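PDB 3GWZ: mitomycin biosynthesis 6-O-methyltransferase from Streptomyces lavendulae, which transfers the methyl group of S-adenosyl-L-methionine to the 6-hydroxyl of demethylated mitomycins, forming the quinone methoxy group of mitomycins A and B. Local coordinates for residues Ser164-Thr169 with His279-Asp284; Thr147-Thr152 with Leu324-Val329; Ala54-Val59 with Trp138-Trp143. All coordinates share one frame; numbering follows the deposited sequence.

In the fold
The three contacts form a chain of packing from the cofactor pocket to the dimer interface. Contact 1 lies against S-adenosyl-L-homocysteine and includes His279, the probable proton acceptor. Contact 2 has its centre about 11 Å from that of contact 1 and backs onto it: Leu325 CD1 is 3.5 Å from His279 ND1, and Phe165 CB is 3.4 Å from Leu328 O. Contact 3, centred about 17 Å from contact 2 and 21 Å from contact 1, meets contact 2 where Val327 CG1 approaches Ala142 CB at 3.3 Å, and contact 1 where Leu168 CD2 reaches Trp138 CD2 at 3.7 Å. Contacts 2 and 3 both touch the second subunit.

Contact 1: residues Ser164-Thr169 with His279-Asp284; sequences SFWQLT and HDWDDD. With SAH (S-adenosyl-L-homocysteine), chain G.
Trp166 meets Asp280 and Trp281 beside S-adenosyl-L-homocysteine, forming part of the cofactor pocket of a class I, Rossmann-like methyltransferase. His279, the probable general base, opens the 279-284 segment, with ND1 hydrogen-bonded to Glu333. Asp280 follows with its CG anti to the carbonyl carbon (chi1 -63°), which swings the carboxylate to the rim of the Trp166 six-membered ring. OD2 lies near the indole plane, 3.5 Å from Trp166 CZ2, and is also 3.4 Å from SAH C5', a contact with the ribose-thioether link and not a hydrogen bond. Trp281 reaches back with the far edge of its benzo ring: CZ2 is 3.7 Å from Trp166 NE1. The two indoles are nearly parallel, 20° apart, but offset along their planes, with little of one above the other. The N7 edge of the adenine faces the rim of Trp281, while SAH C8 sits over the centre of one Trp166 face and Phe165 CD2 covers the opposite face nearer its rim. Arg234, which binds the cofactor, donates hydrogen bonds to Trp166 O and Thr169 OG1, holding this helix beside the pocket. Further along, Asp282 caps the next helix. One water closes the gap between the segments: it accepts from Trp166 NE1 at 3.0 Å and donates to Asp280 O at 2.8 Å.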
# COMPACT_ATOMS: atom_id res chain seq x y z
N SER A 164 10.23 2.51 32.76
CA SER A 164 11.40 2.50 31.89
C SER A 164 11.03 2.17 30.45
O SER A 164 9.97 1.60 30.18
CB SER A 164 12.45 1.50 32.40
OG SER A 164 12.01 0.17 32.18
N PHE A 165 11.91 2.54 29.53
CA PHE A 165 11.68 2.23 28.12
C PHE A 165 11.57 0.72 27.92
O PHE A 165 10.72 0.24 27.17
CB PHE A 165 12.81 2.80 27.25
CG PHE A 165 12.60 2.54 25.77
CD1 PHE A 165 11.73 3.33 25.03
CD2 PHE A 165 13.26 1.50 25.13
CE1 PHE A 165 11.53 3.10 23.66
CE2 PHE A 165 13.06 1.25 23.77
CZ PHE A 165 12.20 2.06 23.03
N TRP A 166 12.42 -0.05 28.59
CA TRP A 166 12.37 -1.50 28.39
C TRP A 166 11.10 -2.11 29.00
O TRP A 166 10.56 -3.09 28.48
CB TRP A 166 13.62 -2.19 28.93
CG TRP A 166 14.86 -1.85 28.18
CD1 TRP A 166 16.04 -1.43 28.72
CD2 TRP A 166 15.05 -1.90 26.76
NE1 TRP A 166 16.96 -1.22 27.72
CE2 TRP A 166 16.38 -1.50 26.51
CE3 TRP A 166 14.24 -2.23 25.68
CZ2 TRP A 166 16.91 -1.42 25.23
CZ3 TRP A 166 14.76 -2.15 24.39
CH2 TRP A 166 16.08 -1.75 24.18
N GLN A 167 10.64 -1.55 30.11
CA GLN A 167 9.44 -2.07 30.75
C GLN A 167 8.21 -1.75 29.92
O GLN A 167 7.32 -2.57 29.78
CB GLN A 167 9.28 -1.51 32.17
CG GLN A 167 8.12 -2.11 32.95
CD GLN A 167 8.26 -3.62 33.12
OE1 GLN A 167 7.27 -4.35 33.05
NE2 GLN A 167 9.48 -4.09 33.32
N LEU A 168 8.17 -0.54 29.37
CA LEU A 168 7.04 -0.16 28.52
C LEU A 168 6.93 -1.06 27.29
O LEU A 168 5.85 -1.57 26.96
CB LEU A 168 7.14 1.30 28.09
CG LEU A 168 6.00 1.73 27.16
CD1 LEU A 168 4.69 1.73 27.93
CD2 LEU A 168 6.27 3.10 26.56
N THR A 169 8.06 -1.28 26.62
CA THR A 169 8.05 -2.09 25.40
C THR A 169 7.83 -3.57 25.73
O THR A 169 7.33 -4.34 24.91
CB THR A 169 9.34 -1.88 24.55
OG1 THR A 169 10.51 -2.07 25.36
CG2 THR A 169 9.38 -0.47 23.94
N HIS A 279 25.37 -0.00 23.02
CA HIS A 279 25.20 1.44 23.16
C HIS A 279 23.96 1.84 23.96
O HIS A 279 23.77 3.02 24.29
CB HIS A 279 25.30 2.16 21.80
CG HIS A 279 24.14 1.94 20.89
ND1 HIS A 279 24.02 2.59 19.68
CD2 HIS A 279 23.02 1.18 21.02
CE1 HIS A 279 22.89 2.22 19.09
NE2 HIS A 279 22.26 1.37 19.89
N ASP A 280 23.13 0.86 24.31
CA ASP A 280 21.99 1.10 25.21
C ASP A 280 22.40 1.14 26.67
O ASP A 280 21.62 1.57 27.51
CB ASP A 280 20.94 0.00 25.07
CG ASP A 280 20.33 -0.05 23.69
OD1 ASP A 280 20.38 0.96 22.97
OD2 ASP A 280 19.80 -1.12 23.33
N TRP A 281 23.62 0.68 26.98
CA TRP A 281 24.00 0.38 28.36
C TRP A 281 25.20 1.19 28.88
O TRP A 281 26.10 1.54 28.12
CB TRP A 281 24.28 -1.13 28.50
CG TRP A 281 23.09 -1.96 28.08
CD1 TRP A 281 22.91 -2.60 26.88
CD2 TRP A 281 21.91 -2.21 28.85
NE1 TRP A 281 21.68 -3.23 26.86
CE2 TRP A 281 21.05 -3.01 28.06
CE3 TRP A 281 21.49 -1.83 30.14
CZ2 TRP A 281 19.81 -3.43 28.52
CZ3 TRP A 281 20.26 -2.26 30.59
CH2 TRP A 281 19.43 -3.05 29.78
N ASP A 282 25.21 1.46 30.19
CA ASP A 282 26.37 2.14 30.79
C ASP A 282 27.55 1.19 30.91
O ASP A 282 27.43 -0.00 30.61
CB ASP A 282 26.03 2.82 32.13
CG ASP A 282 25.67 1.83 33.23
OD1 ASP A 282 26.05 0.64 33.15
OD2 ASP A 282 25.00 2.24 34.20
N ASP A 283 28.70 1.71 31.34
CA ASP A 283 29.93 0.91 31.35
C ASP A 283 29.79 -0.36 32.18
O ASP A 283 30.16 -1.44 31.73
CB ASP A 283 31.11 1.74 31.87
CG ASP A 283 31.55 2.81 30.88
OD1 ASP A 283 31.01 2.86 29.75
OD2 ASP A 283 32.45 3.60 31.23
N ASP A 284 29.26 -0.23 33.39
CA ASP A 284 29.07 -1.39 34.26
C ASP A 284 28.25 -2.48 33.58
O ASP A 284 28.62 -3.66 33.59
CB ASP A 284 28.40 -0.97 35.58
CG ASP A 284 29.34 -0.19 36.50
OD1 ASP A 284 30.56 -0.19 36.25
OD2 ASP A 284 28.84 0.42 37.47
N SAH G . 20.16 -6.22 17.43
CA SAH G . 18.86 -5.63 16.95
CB SAH G . 18.09 -4.85 18.03
CG SAH G . 18.83 -3.66 18.68
SD SAH G . 17.78 -2.77 19.82
C SAH G . 19.13 -4.72 15.78
O SAH G . 18.20 -4.38 15.04
OXT SAH G . 20.28 -4.32 15.53
C5' SAH G . 18.32 -3.49 21.36
C4' SAH G . 17.63 -4.83 21.69
O4' SAH G . 18.03 -5.37 22.97
C3' SAH G . 16.09 -4.82 21.72
O3' SAH G . 15.60 -5.65 20.65
C2' SAH G . 15.70 -5.43 23.06
O2' SAH G . 14.62 -6.38 22.98
C1' SAH G . 16.94 -6.19 23.46
N9 SAH G . 17.14 -6.35 24.92
C8 SAH G . 17.08 -5.37 25.85
N7 SAH G . 17.35 -5.87 27.08
C5 SAH G . 17.59 -7.20 26.93
C6 SAH G . 17.95 -8.32 27.82
N6 SAH G . 18.09 -8.09 29.14
N1 SAH G . 18.11 -9.55 27.27
C2 SAH G . 17.96 -9.76 25.95
N3 SAH G . 17.64 -8.78 25.08
C4 SAH G . 17.45 -7.51 25.51
O HOH W 1 19.49 0.16 28.62

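Contact 2: residues Thr147-Thr152 with Leu324-Val329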
# COMPACT_ATOMS: atom_id res chain seq x y z
N THR A 147 16.34 17.97 30.43
CA THR A 147 17.14 18.56 31.50
C THR A 147 17.54 17.51 32.56
O THR A 147 18.69 17.48 33.00
CB THR A 147 16.44 19.75 32.15
OG1 THR A 147 16.33 20.78 31.17
CG2 THR A 147 17.24 20.28 33.34
N HIS A 148 16.60 16.64 32.91
CA HIS A 148 16.88 15.58 33.89
C HIS A 148 18.08 14.73 33.44
O HIS A 148 18.98 14.47 34.23
CB HIS A 148 15.65 14.69 34.18
CG HIS A 148 15.95 13.55 35.10
ND1 HIS A 148 15.81 13.63 36.48
CD2 HIS A 148 16.43 12.30 34.85
CE1 HIS A 148 16.16 12.48 37.03
NE2 HIS A 148 16.55 11.66 36.07
N SER A 149 18.08 14.33 32.17
CA SER A 149 19.18 13.52 31.65
C SER A 149 20.49 14.29 31.66
O SER A 149 21.54 13.74 31.97
CB SER A 149 18.89 13.02 30.23
OG SER A 149 17.86 12.05 30.23
N VAL A 150 20.42 15.59 31.34
CA VAL A 150 21.65 16.38 31.30
C VAL A 150 22.22 16.56 32.71
O VAL A 150 23.43 16.69 32.89
CB VAL A 150 21.46 17.70 30.52
CG1 VAL A 150 22.72 18.58 30.60
CG2 VAL A 150 21.12 17.39 29.04
N ARG A 151 21.36 16.53 33.73
CA ARG A 151 21.81 16.61 35.12
C ARG A 151 22.31 15.28 35.71
O ARG A 151 22.97 15.28 36.75
CB ARG A 151 20.69 17.15 36.03
CG ARG A 151 20.29 18.59 35.73
CD ARG A 151 19.45 19.15 36.90
NE ARG A 151 18.90 20.48 36.63
CZ ARG A 151 19.58 21.62 36.74
NH1 ARG A 151 20.86 21.61 37.10
NH2 ARG A 151 18.97 22.78 36.50
N THR A 152 22.00 14.16 35.06
CA THR A 152 22.26 12.84 35.67
C THR A 152 23.09 11.85 34.83
O THR A 152 23.69 10.93 35.38
CB THR A 152 20.93 12.10 36.03
OG1 THR A 152 20.17 11.86 34.84
CG2 THR A 152 20.10 12.88 37.02
N LEU A 324 19.48 10.77 21.72
CA LEU A 324 18.30 9.92 21.84
C LEU A 324 18.56 8.71 22.78
O LEU A 324 17.71 8.35 23.61
CB LEU A 324 17.83 9.42 20.46
CG LEU A 324 16.58 8.50 20.44
CD1 LEU A 324 15.32 9.25 20.89
CD2 LEU A 324 16.34 7.85 19.07
N LEU A 325 19.73 8.09 22.66
CA LEU A 325 20.06 6.97 23.54
C LEU A 325 20.04 7.42 25.00
O LEU A 325 19.55 6.71 25.88
CB LEU A 325 21.45 6.42 23.21
CG LEU A 325 21.59 5.69 21.87
CD1 LEU A 325 23.07 5.44 21.56
CD2 LEU A 325 20.82 4.38 21.91
N LEU A 326 20.58 8.61 25.25
CA LEU A 326 20.61 9.16 26.60
C LEU A 326 19.20 9.27 27.15
O LEU A 326 18.89 8.79 28.24
CB LEU A 326 21.28 10.54 26.58
CG LEU A 326 21.07 11.41 27.82
CD1 LEU A 326 21.83 10.83 28.99
CD2 LEU A 326 21.52 12.85 27.53
N VAL A 327 18.34 9.90 26.37
CA VAL A 327 16.97 10.15 26.79
C VAL A 327 16.16 8.87 27.03
O VAL A 327 15.48 8.74 28.05
CB VAL A 327 16.29 11.07 25.75
CG1 VAL A 327 14.78 11.02 25.86
CG2 VAL A 327 16.82 12.48 25.92
N LEU A 328 16.25 7.91 26.11
CA LEU A 328 15.40 6.73 26.18
C LEU A 328 15.86 5.71 27.22
O LEU A 328 15.07 5.21 28.00
CB LEU A 328 15.28 6.05 24.82
CG LEU A 328 14.59 6.85 23.70
CD1 LEU A 328 14.52 6.00 22.44
CD2 LEU A 328 13.20 7.27 24.14
N VAL A 329 17.15 5.38 27.19
CA VAL A 329 17.67 4.28 28.01
C VAL A 329 18.95 4.62 28.75
O VAL A 329 19.59 3.74 29.34
CB VAL A 329 17.90 3.00 27.15
CG1 VAL A 329 16.58 2.47 26.59
CG2 VAL A 329 18.90 3.27 26.03
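Ser149 sets its CB against the branched end of Leu326, and this small apolar patch is the tight part of the contact. CB lies 3.6 Å from Leu326 CG, with Leu326 CD2 at 3.8 Å and CD1 at 3.9 Å, so the whole fork of the leucine closes round one carbon. Leu326 gets there because its CG stands anti to the backbone N (chi1 164°). With a serine at the crossing point the backbones come close: the CA atoms of Ser149 and Val327 are 6.3 Å apart. The hydroxyl plays no polar part across the contact; Ser149 OG passes 4.0 Å from Val327 CA and is hydrogen-bonded to Glu154 O. Away from the Ser149-Leu326 patch the contact is looser and more polar. Thr152 OG1, beside it, turns back to His148 O at 2.9 Å, coming from above the carbonyl plane, while on the outward side the exposed Arg151 reaches away to Thr81 O of the second subunit. Leu326 also packs on Thr87 of that subunit. Such close helix packing, with the other protomer over it, fits the largely helical dimer interface of COMT-type O-methyltransferases.

Contact 3: residues Ala54-Val59 with Trp138-Trp143; sequences AIHVAV and WHWRAW
His56 and Trp140 make the contact on their own, one imidazole corner against CZ3 and CE3 of one indole. Along the first segment, Ala54 lies well inside its helix, its O accepting from Ala58 N at 3.0 Å, and Ile55 O likewise receives Val59 N; this regular helical backbone presents His56 to helix 137-144. The His56 CG is anti to the carbonyl carbon (chi1 -61°), which carries the ring across toward Trp140. On the other side Trp140 CG is anti to its own backbone N (chi1 -171°), extending the indole to bridge the 10.1 Å between His56 CA and Trp140 CA. CE1 of His56 leads, 4.0 Å from Trp140 CZ3 and 4.1 Å from Trp140 CE3, and CZ3 lies near the imidazole plane, at the ring edge. The planes stand 78° apart with centroids 5.9 Å from each other, a loose oblique meeting that is dispersive and involves no hydrogen bond. The polar ends are engaged with other groups: His56 NE2 is hydrogen-bonded to Gln134 OE1, which should limit rotation of the imidazole, and Trp140 NE1 donates to Trp140 O of the second subunit, whose own Trp140 ring stacks on this one. The contact thus joins the long helix 32-61 of the dimerisation domain to helix 137-144: helix 85-97 packs on Ala54, Ile55 and Val57, helix 126-135 on His56 and Val59, and helix 316-329 lies against His139, Ala142 and Trp143.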
# COMPACT_ATOMS: atom_id res chain seq x y z
N ALA A 54 4.48 18.55 13.57
CA ALA A 54 3.46 18.57 12.51
C ALA A 54 3.58 17.31 11.64
O ALA A 54 2.57 16.74 11.22
CB ALA A 54 3.60 19.84 11.66
N ILE A 55 4.80 16.87 11.38
CA ILE A 55 5.01 15.62 10.65
C ILE A 55 4.47 14.44 11.47
O ILE A 55 3.83 13.54 10.93
CB ILE A 55 6.49 15.41 10.27
CG1 ILE A 55 6.88 16.36 9.13
CG2 ILE A 55 6.75 13.95 9.89
CD1 ILE A 55 8.27 16.16 8.59
N HIS A 56 4.70 14.45 12.78
CA HIS A 56 4.21 13.37 13.62
C HIS A 56 2.70 13.24 13.49
O HIS A 56 2.16 12.14 13.35
CB HIS A 56 4.62 13.57 15.08
CG HIS A 56 6.10 13.59 15.28
ND1 HIS A 56 6.71 14.27 16.31
CD2 HIS A 56 7.11 13.04 14.56
CE1 HIS A 56 8.02 14.13 16.23
NE2 HIS A 56 8.29 13.39 15.17
N VAL A 57 2.01 14.38 13.54
CA VAL A 57 0.56 14.38 13.47
C VAL A 57 0.09 13.93 12.09
O VAL A 57 -0.89 13.19 11.99
CB VAL A 57 -0.05 15.75 13.83
CG1 VAL A 57 -1.55 15.74 13.58
CG2 VAL A 57 0.24 16.06 15.29
N ALA A 58 0.78 14.37 11.04
CA ALA A 58 0.43 13.92 9.69
C ALA A 58 0.53 12.39 9.53
O ALA A 58 -0.30 11.77 8.87
CB ALA A 58 1.28 14.64 8.63
N VAL A 59 1.56 11.78 10.12
CA VAL A 59 1.67 10.33 10.02
C VAL A 59 0.70 9.63 10.96
O VAL A 59 0.15 8.59 10.62
CB VAL A 59 3.11 9.80 10.21
CG1 VAL A 59 4.03 10.37 9.12
CG2 VAL A 59 3.62 10.11 11.60
N TRP A 138 4.73 9.30 24.63
CA TRP A 138 5.76 8.94 25.61
C TRP A 138 7.16 9.15 25.07
O TRP A 138 8.12 9.31 25.83
CB TRP A 138 5.56 7.51 26.13
CG TRP A 138 5.18 6.50 25.08
CD1 TRP A 138 3.93 6.01 24.83
CD2 TRP A 138 6.05 5.85 24.13
NE1 TRP A 138 3.97 5.10 23.81
CE2 TRP A 138 5.25 4.98 23.36
CE3 TRP A 138 7.42 5.92 23.87
CZ2 TRP A 138 5.78 4.19 22.34
CZ3 TRP A 138 7.95 5.14 22.85
CH2 TRP A 138 7.13 4.28 22.10
N HIS A 139 7.29 9.12 23.75
CA HIS A 139 8.57 9.41 23.11
C HIS A 139 8.82 10.92 23.28
O HIS A 139 9.82 11.33 23.86
CB HIS A 139 8.51 9.01 21.64
CG HIS A 139 9.82 9.08 20.92
ND1 HIS A 139 10.47 10.27 20.67
CD2 HIS A 139 10.57 8.11 20.34
CE1 HIS A 139 11.58 10.02 20.00
NE2 HIS A 139 11.67 8.72 19.79
N TRP A 140 7.89 11.74 22.79
CA TRP A 140 7.99 13.19 22.94
C TRP A 140 8.18 13.58 24.41
O TRP A 140 8.93 14.51 24.72
CB TRP A 140 6.74 13.87 22.36
CG TRP A 140 6.80 15.37 22.23
CD1 TRP A 140 6.27 16.29 23.10
CD2 TRP A 140 7.36 16.13 21.15
NE1 TRP A 140 6.48 17.57 22.64
CE2 TRP A 140 7.15 17.50 21.44
CE3 TRP A 140 8.03 15.78 19.97
CZ2 TRP A 140 7.59 18.52 20.60
CZ3 TRP A 140 8.47 16.79 19.13
CH2 TRP A 140 8.24 18.15 19.45
N ARG A 141 7.50 12.90 25.33
CA ARG A 141 7.61 13.29 26.74
C ARG A 141 8.97 13.01 27.36
O ARG A 141 9.40 13.71 28.28
CB ARG A 141 6.51 12.68 27.62
CG ARG A 141 6.38 13.45 28.94
CD ARG A 141 5.25 12.99 29.83
NE ARG A 141 3.94 13.32 29.27
CZ ARG A 141 2.92 13.79 29.97
NH1 ARG A 141 3.06 14.01 31.28
NH2 ARG A 141 1.76 14.04 29.38
N ALA A 142 9.68 12.01 26.85
CA ALA A 142 11.03 11.79 27.34
C ALA A 142 11.89 13.01 27.05
O ALA A 142 12.73 13.41 27.87
CB ALA A 142 11.64 10.51 26.72
N TRP A 143 11.66 13.64 25.90
CA TRP A 143 12.38 14.86 25.51
C TRP A 143 11.98 16.06 26.37
O TRP A 143 12.78 16.98 26.60
CB TRP A 143 12.19 15.16 24.02
CG TRP A 143 12.97 14.19 23.20
CD1 TRP A 143 12.51 13.04 22.63
CD2 TRP A 143 14.37 14.25 22.93
NE1 TRP A 143 13.55 12.38 22.00
CE2 TRP A 143 14.70 13.11 22.16
CE3 TRP A 143 15.38 15.17 23.24
CZ2 TRP A 143 15.99 12.86 21.71
CZ3 TRP A 143 16.67 14.92 22.79
CH2 TRP A 143 16.96 13.77 22.03